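Local atomic coordinates of putative branched-chain amino acid transport system substrate-binding protein (Rhodopseudomonas palustris, PDB entry 4F8J), a protein that probably serves as the periplasmic substrate-binding component of an ABC transporter, and is seen here holding the aromatic acid 4'-hydroxycinnamate in its cleft. Residues S112-Q117 / D339-D344; H286-F291 / A327-V332. All coordinates share one frame; numbering follows the deposited sequence.

From the N terminus, the chain lays down the six-stranded sheet ending at strand 112-114, where contact 1 begins. It then builds most of the other lobe, five strands of its seven-stranded sheet from 137-143 to 242-245, before helix 282-302, where contact 2 opens. Contact 2 closes first, 36 residues later, setting the hairpin turn 327-332 on that helix; contact 1 closes after it, setting the loop before strand 349-354 on the first sheet's edge strand, so the shorter loop sits within the 222-residue one. After 344 the chain finishes the second sheet. P116 packs on H286, Q117 NE2 makes a weak, probable hydrogen bond to Q330 O, and both contacts touch the phenol end of 4'-hydroxycinnamate.

Contact 1: S112-Q117 / D339-D344; sequences SVAMPQ and DRYGLD. With HC4 (4'-hydroxycinnamic acid), chain E.
R340 meets strand 112-114 along its length, side chain at S112 and backbone carbonyl at A114. CG stands anti to the carbonyl carbon (chi1 -50°) and the chain folds again at chi2 and chi3, which turns the guanidinium back to S112: NE donates to S112 O over 3.0 Å at 158°, and NH2 adds a weak second bond to the same oxygen. One face of the guanidinium lies on V113, whose CG1 is 3.4 Å from R340 NH2; T336 O takes NH1 outside these segments. On the backbone side, A114 N donates to R340 O (2.9 Å), and V113 CA makes a CA-H...O contact with that carbonyl.

Next along, the Y341 ring lies with one face against A114 CB, a CH-pi contact 3.8 Å from methyl to centroid and 23° off the normal. P116 O sits at the ring edge, in its plane, 3.1 Å from Y341 CD2, while the hydroxyl reaches L102 O. L343 ends the row by setting CD1 against Q117 CG at 4.0 Å. Within the loop, D339 OD1 accepts from Y341 N and G342 N, both from one face of its carboxylate; the bond to Y341 N makes an Asx turn. P116 CB lies 3.4 Å from the phenol O4' of the ligand. A late loop packs on the edge strand of the N-terminal lobe, beside the ligand cleft of a periplasmic binding protein fold.

Contact 2: H286-F291 / A327-V332; sequences HSFDAF and AASQGV. With HC4 (4'-hydroxycinnamic acid), chain E.
D289 points from helix 282-302 into the turn at 328-330, and its carboxylate carries the polar part of the contact. Starting at CB, the side chain meets the methyl of A328, with D289 CB 3.7 Å from A328 CB. With chi1 at -72°, CG lies beside the backbone N and comes closer still, 3.4 Å from that methyl. Beyond it the two oxygens divide the turn. OD1 takes two donors from one residue: S329 OG at 2.7 Å, on the syn side, and S329 N at 2.9 Å, arriving 39° out of the carboxylate plane. OD2 accepts from Q330 N at 2.9 Å on its syn side, though the N-H is bent to 133°. Three donors fix the rotation of this buried carboxylate and would probably favour its charged form.

One helical turn earlier, H286 leaves the helix pointing away from the turn, but its ring swings back until CE1 is 3.6 Å from Q330 NE2. The two side chains cross at about a right angle; outside these segments V248 N holds Q330 OE1, and Q330 NE2 bonds weakly to Q282 OE1. H286 NE2 shares a 2.6 Å hydrogen bond with O4' of 4'-hydroxycinnamate, the phenol oxygen lying at the imidazole edge, near its plane. The same helix braces a β-hairpin turn through D289 and binds the ligand through H286, in the interlobe cleft of a periplasmic binding protein.

Contact 1: S112-Q117 / D339-D344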
loop_
_atom_site.group_PDB
_atom_site.type_symbol
_atom_site.label_atom_id
_atom_site.label_comp_id
_atom_site.label_asym_id
_atom_site.label_seq_id
_atom_site.Cartn_x
_atom_site.Cartn_y
_atom_site.Cartn_z
ATOM N N SER A 112 13.356 7.623 -4.028
ATOM C CA SER A 112 12.166 6.937 -3.534
ATOM C C SER A 112 12.022 5.519 -4.038
ATOM O O SER A 112 12.236 5.253 -5.199
ATOM C CB SER A 112 10.890 7.713 -3.896
ATOM O OG SER A 112 10.816 8.989 -3.234
ATOM N N VAL A 113 11.649 4.629 -3.125
ATOM C CA VAL A 113 11.108 3.299 -3.452
ATOM C C VAL A 113 9.756 3.133 -2.763
ATOM O O VAL A 113 9.416 3.922 -1.885
ATOM C CB VAL A 113 12.057 2.152 -3.005
ATOM C CG1 VAL A 113 13.378 2.222 -3.785
ATOM C CG2 VAL A 113 12.276 2.153 -1.480
ATOM N N ALA A 114 8.985 2.128 -3.176
ATOM C CA ALA A 114 7.643 1.917 -2.600
ATOM C C ALA A 114 7.461 0.505 -2.075
ATOM O O ALA A 114 7.872 -0.467 -2.724
ATOM C CB ALA A 114 6.577 2.216 -3.650
HETATM N N MSE A 115 6.832 0.408 -0.910
HETATM C CA MSE A 115 6.415 -0.866 -0.342
HETATM C C MSE A 115 5.125 -1.416 -0.955
HETATM O O MSE A 115 5.053 -2.603 -1.256
HETATM C CB MSE A 115 6.265 -0.765 1.188
HETATM C CG MSE A 115 7.487 -0.498 2.006
HETATM SE SE MSE A 115 8.788 -1.975 1.841
HETATM C CE MSE A 115 9.627 -1.163 0.737
ATOM N N PRO A 116 4.083 -0.597 -1.114
ATOM C CA PRO A 116 2.837 -1.186 -1.682
ATOM C C PRO A 116 3.035 -1.743 -3.065
ATOM O O PRO A 116 3.845 -1.241 -3.842
ATOM C CB PRO A 116 1.868 -0.002 -1.700
ATOM C CG PRO A 116 2.398 0.891 -0.638
ATOM C CD PRO A 116 3.874 0.822 -0.781
ATOM N N GLN A 117 2.250 -2.755 -3.398
ATOM C CA GLN A 117 2.301 -3.309 -4.716
ATOM C C GLN A 117 1.934 -2.276 -5.781
ATOM O O GLN A 117 1.000 -1.483 -5.591
ATOM C CB GLN A 117 1.373 -4.494 -4.844
ATOM C CG GLN A 117 1.726 -5.687 -3.945
ATOM C CD GLN A 117 1.272 -5.565 -2.520
ATOM O OE1 GLN A 117 0.619 -4.597 -2.123
ATOM N NE2 GLN A 117 1.669 -6.543 -1.703
ATOM N N ASP A 339 13.276 0.418 -11.687
ATOM C CA ASP A 339 12.138 -0.238 -11.073
ATOM C C ASP A 339 12.135 0.022 -9.561
ATOM O O ASP A 339 12.903 -0.594 -8.806
ATOM C CB ASP A 339 12.201 -1.768 -11.327
ATOM C CG ASP A 339 11.019 -2.521 -10.737
ATOM O OD1 ASP A 339 10.126 -1.933 -10.098
ATOM O OD2 ASP A 339 10.980 -3.770 -10.891
ATOM N N ARG A 340 11.256 0.928 -9.125
ATOM C CA ARG A 340 11.260 1.410 -7.769
ATOM C C ARG A 340 10.205 0.762 -6.885
ATOM O O ARG A 340 10.039 1.161 -5.751
ATOM C CB ARG A 340 11.139 2.934 -7.777
ATOM C CG ARG A 340 12.133 3.597 -8.699
ATOM C CD ARG A 340 13.559 3.207 -8.382
ATOM N NE ARG A 340 13.978 3.804 -7.120
ATOM C CZ ARG A 340 15.134 3.576 -6.517
ATOM N NH1 ARG A 340 15.928 2.628 -6.948
ATOM N NH2 ARG A 340 15.478 4.280 -5.437
ATOM N N TYR A 341 9.555 -0.276 -7.409
ATOM C CA TYR A 341 8.659 -1.131 -6.653
ATOM C C TYR A 341 9.282 -2.506 -6.419
ATOM O O TYR A 341 9.215 -3.044 -5.326
ATOM C CB TYR A 341 7.357 -1.261 -7.392
ATOM C CG TYR A 341 6.425 -0.105 -7.208
ATOM C CD1 TYR A 341 6.536 1.022 -7.981
ATOM C CD2 TYR A 341 5.415 -0.170 -6.274
ATOM C CE1 TYR A 341 5.633 2.093 -7.830
ATOM C CE2 TYR A 341 4.516 0.861 -6.112
ATOM C CZ TYR A 341 4.634 1.990 -6.901
ATOM O OH TYR A 341 3.693 2.988 -6.720
ATOM N N GLY A 342 9.859 -3.089 -7.461
ATOM C CA GLY A 342 10.672 -4.293 -7.306
ATOM C C GLY A 342 9.966 -5.592 -7.007
ATOM O O GLY A 342 10.604 -6.473 -6.472
ATOM N N LEU A 343 8.686 -5.698 -7.361
ATOM C CA LEU A 343 7.863 -6.828 -6.958
ATOM C C LEU A 343 7.389 -7.643 -8.148
ATOM O O LEU A 343 7.425 -7.190 -9.290
ATOM C CB LEU A 343 6.679 -6.353 -6.143
ATOM C CG LEU A 343 6.957 -5.766 -4.751
ATOM C CD1 LEU A 343 5.694 -5.098 -4.151
ATOM C CD2 LEU A 343 7.519 -6.838 -3.820
ATOM N N ASP A 344 6.963 -8.856 -7.839
ATOM C CA ASP A 344 6.482 -9.798 -8.832
ATOM C C ASP A 344 5.271 -10.560 -8.290
ATOM O O ASP A 344 4.616 -10.103 -7.331
ATOM C CB ASP A 344 7.630 -10.685 -9.319
ATOM C CG ASP A 344 8.153 -11.711 -8.272
ATOM O OD1 ASP A 344 7.578 -11.933 -7.187
ATOM O OD2 ASP A 344 9.166 -12.372 -8.614
HETATM C C1 HC4 E . -4.526 5.985 -1.506
HETATM O O1 HC4 E . -4.018 6.940 -2.114
HETATM O O2 HC4 E . -5.500 6.146 -0.717
HETATM C C2 HC4 E . -4.028 4.588 -1.632
HETATM C C3 HC4 E . -3.811 3.903 -0.510
HETATM C "C1'" HC4 E . -3.147 2.563 -0.479
HETATM C "C2'" HC4 E . -3.263 1.605 -1.506
HETATM C "C3'" HC4 E . -2.559 0.413 -1.430
HETATM C "C4'" HC4 E . -1.742 0.097 -0.361
HETATM C "C5'" HC4 E . -1.631 1.033 0.660
HETATM C "C6'" HC4 E . -2.327 2.226 0.570
HETATM O "O4'" HC4 E . -1.053 -1.087 -0.249
#

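Contact 2: H286-F291 / A327-V332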
loop_
_atom_site.group_PDB
_atom_site.type_symbol
_atom_site.label_atom_id
_atom_site.label_comp_id
_atom_site.label_asym_id
_atom_site.label_seq_id
_atom_site.Cartn_x
_atom_site.Cartn_y
_atom_site.Cartn_z
ATOM N N HIS A 286 3.154 -2.720 5.525
ATOM C CA HIS A 286 4.075 -1.838 4.793
ATOM C C HIS A 286 5.146 -1.231 5.680
ATOM O O HIS A 286 6.316 -1.182 5.293
ATOM C CB HIS A 286 3.378 -0.758 4.013
ATOM C CG HIS A 286 2.413 -1.273 2.974
ATOM N ND1 HIS A 286 2.657 -2.385 2.211
ATOM C CD2 HIS A 286 1.139 -0.806 2.600
ATOM C CE1 HIS A 286 1.614 -2.592 1.378
ATOM N NE2 HIS A 286 0.699 -1.636 1.589
ATOM N N SER A 287 4.764 -0.775 6.879
ATOM C CA SER A 287 5.792 -0.235 7.779
ATOM C C SER A 287 6.662 -1.361 8.322
ATOM O O SER A 287 7.881 -1.209 8.399
ATOM C CB SER A 287 5.202 0.662 8.876
ATOM O OG SER A 287 4.327 -0.125 9.630
ATOM N N PHE A 288 6.089 -2.528 8.623
ATOM C CA PHE A 288 6.867 -3.692 9.078
ATOM C C PHE A 288 7.882 -4.076 7.997
ATOM O O PHE A 288 9.074 -4.264 8.262
ATOM C CB PHE A 288 5.903 -4.864 9.354
ATOM C CG PHE A 288 6.556 -6.108 9.847
ATOM C CD1 PHE A 288 6.840 -6.315 11.212
ATOM C CD2 PHE A 288 6.869 -7.102 8.958
ATOM C CE1 PHE A 288 7.416 -7.496 11.632
ATOM C CE2 PHE A 288 7.439 -8.277 9.385
ATOM C CZ PHE A 288 7.722 -8.465 10.723
ATOM N N ASP A 289 7.426 -4.130 6.751
ATOM C CA ASP A 289 8.281 -4.562 5.646
ATOM C C ASP A 289 9.379 -3.524 5.382
ATOM O O ASP A 289 10.483 -3.902 4.981
ATOM C CB ASP A 289 7.480 -4.774 4.380
ATOM C CG ASP A 289 6.608 -6.010 4.436
ATOM O OD1 ASP A 289 6.736 -6.793 5.409
ATOM O OD2 ASP A 289 5.856 -6.258 3.460
ATOM N N ALA A 290 9.061 -2.232 5.557
ATOM C CA ALA A 290 10.077 -1.207 5.334
ATOM C C ALA A 290 11.286 -1.463 6.255
ATOM O O ALA A 290 12.459 -1.303 5.840
ATOM C CB ALA A 290 9.497 0.180 5.522
ATOM N N PHE A 291 11.032 -1.883 7.500
ATOM C CA PHE A 291 12.115 -2.260 8.420
ATOM C C PHE A 291 12.837 -3.552 8.045
ATOM O O PHE A 291 14.026 -3.657 8.250
ATOM C CB PHE A 291 11.640 -2.267 9.884
ATOM C CG PHE A 291 11.518 -0.888 10.488
ATOM C CD1 PHE A 291 10.438 -0.027 10.164
ATOM C CD2 PHE A 291 12.513 -0.404 11.335
ATOM C CE1 PHE A 291 10.362 1.252 10.681
ATOM C CE2 PHE A 291 12.421 0.885 11.850
ATOM C CZ PHE A 291 11.351 1.700 11.557
ATOM N N ALA A 327 13.185 -10.458 1.254
ATOM C CA ALA A 327 11.951 -11.120 1.679
ATOM C C ALA A 327 11.244 -10.293 2.713
ATOM O O ALA A 327 11.861 -9.863 3.695
ATOM C CB ALA A 327 12.242 -12.493 2.262
ATOM N N ALA A 328 9.958 -10.099 2.506
ATOM C CA ALA A 328 9.136 -9.398 3.492
ATOM C C ALA A 328 7.733 -9.976 3.490
ATOM O O ALA A 328 7.447 -10.926 2.752
ATOM C CB ALA A 328 9.141 -7.898 3.203
ATOM N N SER A 329 6.851 -9.446 4.328
ATOM C CA SER A 329 5.533 -10.054 4.464
ATOM C C SER A 329 4.659 -9.845 3.206
ATOM O O SER A 329 3.763 -10.665 2.921
ATOM C CB SER A 329 4.818 -9.557 5.728
ATOM O OG SER A 329 4.389 -8.213 5.584
ATOM N N GLN A 330 4.924 -8.768 2.449
ATOM C CA GLN A 330 4.091 -8.441 1.298
ATOM C C GLN A 330 4.660 -8.831 -0.046
ATOM O O GLN A 330 4.011 -8.651 -1.079
ATOM C CB GLN A 330 3.754 -6.948 1.294
ATOM C CG GLN A 330 2.869 -6.512 2.453
ATOM C CD GLN A 330 1.420 -6.890 2.267
ATOM O OE1 GLN A 330 1.115 -8.053 1.991
ATOM N NE2 GLN A 330 0.520 -5.907 2.383
ATOM N N GLY A 331 5.891 -9.329 -0.070
ATOM C CA GLY A 331 6.502 -9.703 -1.322
ATOM C C GLY A 331 7.976 -9.859 -1.149
ATOM O O GLY A 331 8.474 -9.826 -0.031
ATOM N N VAL A 332 8.653 -10.074 -2.279
ATOM C CA VAL A 332 10.110 -10.231 -2.325
ATOM C C VAL A 332 10.630 -9.138 -3.222
ATOM O O VAL A 332 10.361 -9.114 -4.421
ATOM C CB VAL A 332 10.506 -11.651 -2.795
ATOM C CG1 VAL A 332 12.031 -11.793 -2.872
ATOM C CG2 VAL A 332 9.924 -12.745 -1.892
HETATM C C1 HC4 E . -4.526 5.985 -1.506
HETATM O O1 HC4 E . -4.018 6.940 -2.114
HETATM O O2 HC4 E . -5.500 6.146 -0.717
HETATM C C2 HC4 E . -4.028 4.588 -1.632
HETATM C C3 HC4 E . -3.811 3.903 -0.510
HETATM C "C1'" HC4 E . -3.147 2.563 -0.479
HETATM C "C2'" HC4 E . -3.263 1.605 -1.506
HETATM C "C3'" HC4 E . -2.559 0.413 -1.430
HETATM C "C4'" HC4 E . -1.742 0.097 -0.361
HETATM C "C5'" HC4 E . -1.631 1.033 0.660
HETATM C "C6'" HC4 E . -2.327 2.226 0.570
HETATM O "O4'" HC4 E . -1.053 -1.087 -0.249
#